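Local coordinates for spydx (PDB 2J43), which binds host lung glycogen through its tandem family 41 carbohydrate-binding modules, as part of a virulence-associated pullulanase that probably hydrolyses alpha-1,6-glucosidic linkages, at residues Y106-K110 with N198-F203. Sequence-based numbering, arbitrary orientation.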
loop_
_atom_site.group_PDB
_atom_site.type_symbol
_atom_site.label_atom_id
_atom_site.label_comp_id
_atom_site.label_asym_id
_atom_site.label_seq_id
_atom_site.Cartn_x
_atom_site.Cartn_y
_atom_site.Cartn_z
ATOM N N TYR A 106 0.314 -0.277 1.303
ATOM C CA TYR A 106 -0.204 0.900 0.584
ATOM C C TYR A 106 -1.611 1.138 1.133
ATOM O O TYR A 106 -2.138 0.309 1.873
ATOM C CB TYR A 106 -0.233 0.614 -0.929
ATOM C CG TYR A 106 -0.996 -0.647 -1.272
ATOM C CD1 TYR A 106 -2.394 -0.685 -1.281
ATOM C CD2 TYR A 106 -0.315 -1.833 -1.604
ATOM C CE1 TYR A 106 -3.086 -1.844 -1.541
ATOM C CE2 TYR A 106 -1.008 -3.006 -1.898
ATOM C CZ TYR A 106 -2.393 -3.002 -1.892
ATOM O OH TYR A 106 -3.104 -4.143 -2.190
ATOM N N ARG A 107 -2.201 2.290 0.820
ATOM C CA ARG A 107 -3.543 2.564 1.275
ATOM C C ARG A 107 -4.579 1.682 0.552
ATOM O O ARG A 107 -4.701 1.786 -0.669
ATOM C CB ARG A 107 -3.876 4.007 1.023
ATOM C CG ARG A 107 -5.239 4.368 1.521
ATOM C CD ARG A 107 -5.496 5.801 1.350
ATOM N NE ARG A 107 -6.813 6.126 1.821
ATOM C CZ ARG A 107 -7.229 7.369 1.992
ATOM N NH1 ARG A 107 -6.425 8.403 1.736
ATOM N NH2 ARG A 107 -8.445 7.577 2.426
ATOM N N PRO A 108 -5.325 0.843 1.258
ATOM C CA PRO A 108 -6.331 -0.003 0.604
ATOM C C PRO A 108 -7.427 0.867 -0.024
ATOM O O PRO A 108 -7.836 1.867 0.553
ATOM C CB PRO A 108 -6.904 -0.823 1.758
ATOM C CG PRO A 108 -5.847 -0.775 2.798
ATOM C CD PRO A 108 -5.219 0.540 2.710
ATOM N N LEU A 109 -7.860 0.512 -1.212
ATOM C CA LEU A 109 -8.881 1.294 -1.867
ATOM C C LEU A 109 -10.229 0.559 -1.832
ATOM O O LEU A 109 -10.343 -0.512 -1.250
ATOM C CB LEU A 109 -8.406 1.643 -3.274
ATOM C CG LEU A 109 -7.009 2.298 -3.301
ATOM C CD1 LEU A 109 -6.566 2.536 -4.742
ATOM C CD2 LEU A 109 -6.901 3.613 -2.469
ATOM N N LYS A 110 -11.241 1.193 -2.417
ATOM C CA LYS A 110 -12.599 0.672 -2.512
ATOM C C LYS A 110 -12.663 -0.762 -3.069
ATOM O O LYS A 110 -11.932 -1.136 -3.991
ATOM C CB LYS A 110 -13.473 1.634 -3.362
ATOM C CG LYS A 110 -12.821 2.173 -4.673
ATOM C CD LYS A 110 -13.814 2.996 -5.545
ATOM C CE LYS A 110 -13.174 4.185 -6.302
ATOM N NZ LYS A 110 -12.240 3.825 -7.428
ATOM N N ASN A 198 -6.730 -10.142 -1.459
ATOM C CA ASN A 198 -5.797 -9.449 -0.560
ATOM C C ASN A 198 -5.417 -8.032 -0.987
ATOM O O ASN A 198 -4.843 -7.263 -0.207
ATOM C CB ASN A 198 -4.509 -10.247 -0.431
ATOM C CG ASN A 198 -4.719 -11.611 0.197
ATOM O OD1 ASN A 198 -5.699 -11.844 0.905
ATOM N ND2 ASN A 198 -3.785 -12.524 -0.066
ATOM N N HIS A 199 -5.710 -7.684 -2.235
ATOM C CA HIS A 199 -5.005 -6.571 -2.852
ATOM C C HIS A 199 -5.876 -5.743 -3.758
ATOM O O HIS A 199 -6.532 -6.258 -4.657
ATOM C CB HIS A 199 -3.828 -7.097 -3.642
ATOM C CG HIS A 199 -2.690 -7.532 -2.781
ATOM N ND1 HIS A 199 -1.866 -6.636 -2.123
ATOM C CD2 HIS A 199 -2.265 -8.767 -2.432
ATOM C CE1 HIS A 199 -0.958 -7.309 -1.430
ATOM N NE2 HIS A 199 -1.178 -8.606 -1.603
ATOM N N THR A 200 -5.874 -4.452 -3.495
ATOM C CA THR A 200 -6.591 -3.495 -4.311
ATOM C C THR A 200 -5.671 -2.493 -4.971
ATOM O O THR A 200 -6.159 -1.699 -5.777
ATOM C CB THR A 200 -7.482 -2.599 -3.374
ATOM O OG1 THR A 200 -6.663 -1.988 -2.339
ATOM C CG2 THR A 200 -8.550 -3.404 -2.611
ATOM N N GLN A 201 -4.364 -2.578 -4.785
ATOM C CA GLN A 201 -3.373 -2.110 -5.745
ATOM C C GLN A 201 -2.303 -3.075 -6.160
ATOM O O GLN A 201 -1.909 -3.956 -5.383
ATOM C CB GLN A 201 -2.675 -0.890 -5.068
ATOM C CG GLN A 201 -3.640 0.192 -4.537
ATOM C CD GLN A 201 -2.994 1.537 -4.221
ATOM O OE1 GLN A 201 -3.286 2.179 -3.150
ATOM N NE2 GLN A 201 -2.161 1.995 -5.110
ATOM N N VAL A 202 -1.846 -2.912 -7.399
ATOM C CA VAL A 202 -0.667 -3.532 -7.928
ATOM C C VAL A 202 0.270 -2.516 -8.535
ATOM O O VAL A 202 -0.078 -1.342 -8.785
ATOM C CB VAL A 202 -0.997 -4.676 -8.912
ATOM C CG1 VAL A 202 -1.833 -5.772 -8.229
ATOM C CG2 VAL A 202 -1.684 -4.154 -10.147
ATOM N N PHE A 203 1.502 -2.954 -8.774
ATOM C CA PHE A 203 2.583 -2.071 -9.099
ATOM C C PHE A 203 3.415 -2.706 -10.177
ATOM O O PHE A 203 3.864 -3.852 -10.040
ATOM C CB PHE A 203 3.443 -1.792 -7.858
ATOM C CG PHE A 203 2.635 -1.278 -6.717
ATOM C CD1 PHE A 203 2.549 0.060 -6.470
ATOM C CD2 PHE A 203 1.893 -2.140 -5.941
ATOM C CE1 PHE A 203 1.693 0.531 -5.444
ATOM C CE2 PHE A 203 1.081 -1.683 -4.920
ATOM C CZ PHE A 203 0.985 -0.336 -4.683
HETATM O O HOH W 1 -5.735 -3.658 -0.400
#
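Start with the hydroxyl of Tyr106, where the polar contacts converge. It shares a hydrogen bond with His199, OH to ND1 at 2.8 Å, and accepts a weak one from the backbone of Gln201, N to Tyr106 OH at 3.3 Å and nearly linear. The oxygen of water 1 lies 3.2 Å from Tyr106 OH and 2.7 Å from Thr200 OG1, hydrogen-bonded to both. Thr200 OG1 also takes the backbone proton of Leu109, N to OG1 3.0 Å, which ties the loop to the residue just ahead of strand 201-205.

Carbon contacts fill in around the ring. Gln201 CB sits 3.7 Å from the centroid of the Tyr106 ring, over one face, a CH-pi contact. Phe203 approaches obliquely, its CE2 3.6 Å from Tyr106 CD2, and with His199, which meets the tyrosine rim to rim, the three rings form an aromatic cluster.

In the fold, 106-110 belongs to the linker between the two modules, running from strand 103-104 of the first to strand 113-119 of the second. Strand 201-205 edges the second module's sheet, pairing with 113-119, while Arg107 reaches back to a salt bridge with Asp50 of the first module. A buried tyrosine, held by its hydroxyl at the tip and by carbon contacts along its ring, thus anchors the linker on the second module, consistent with a restrained relative placement of the two modules.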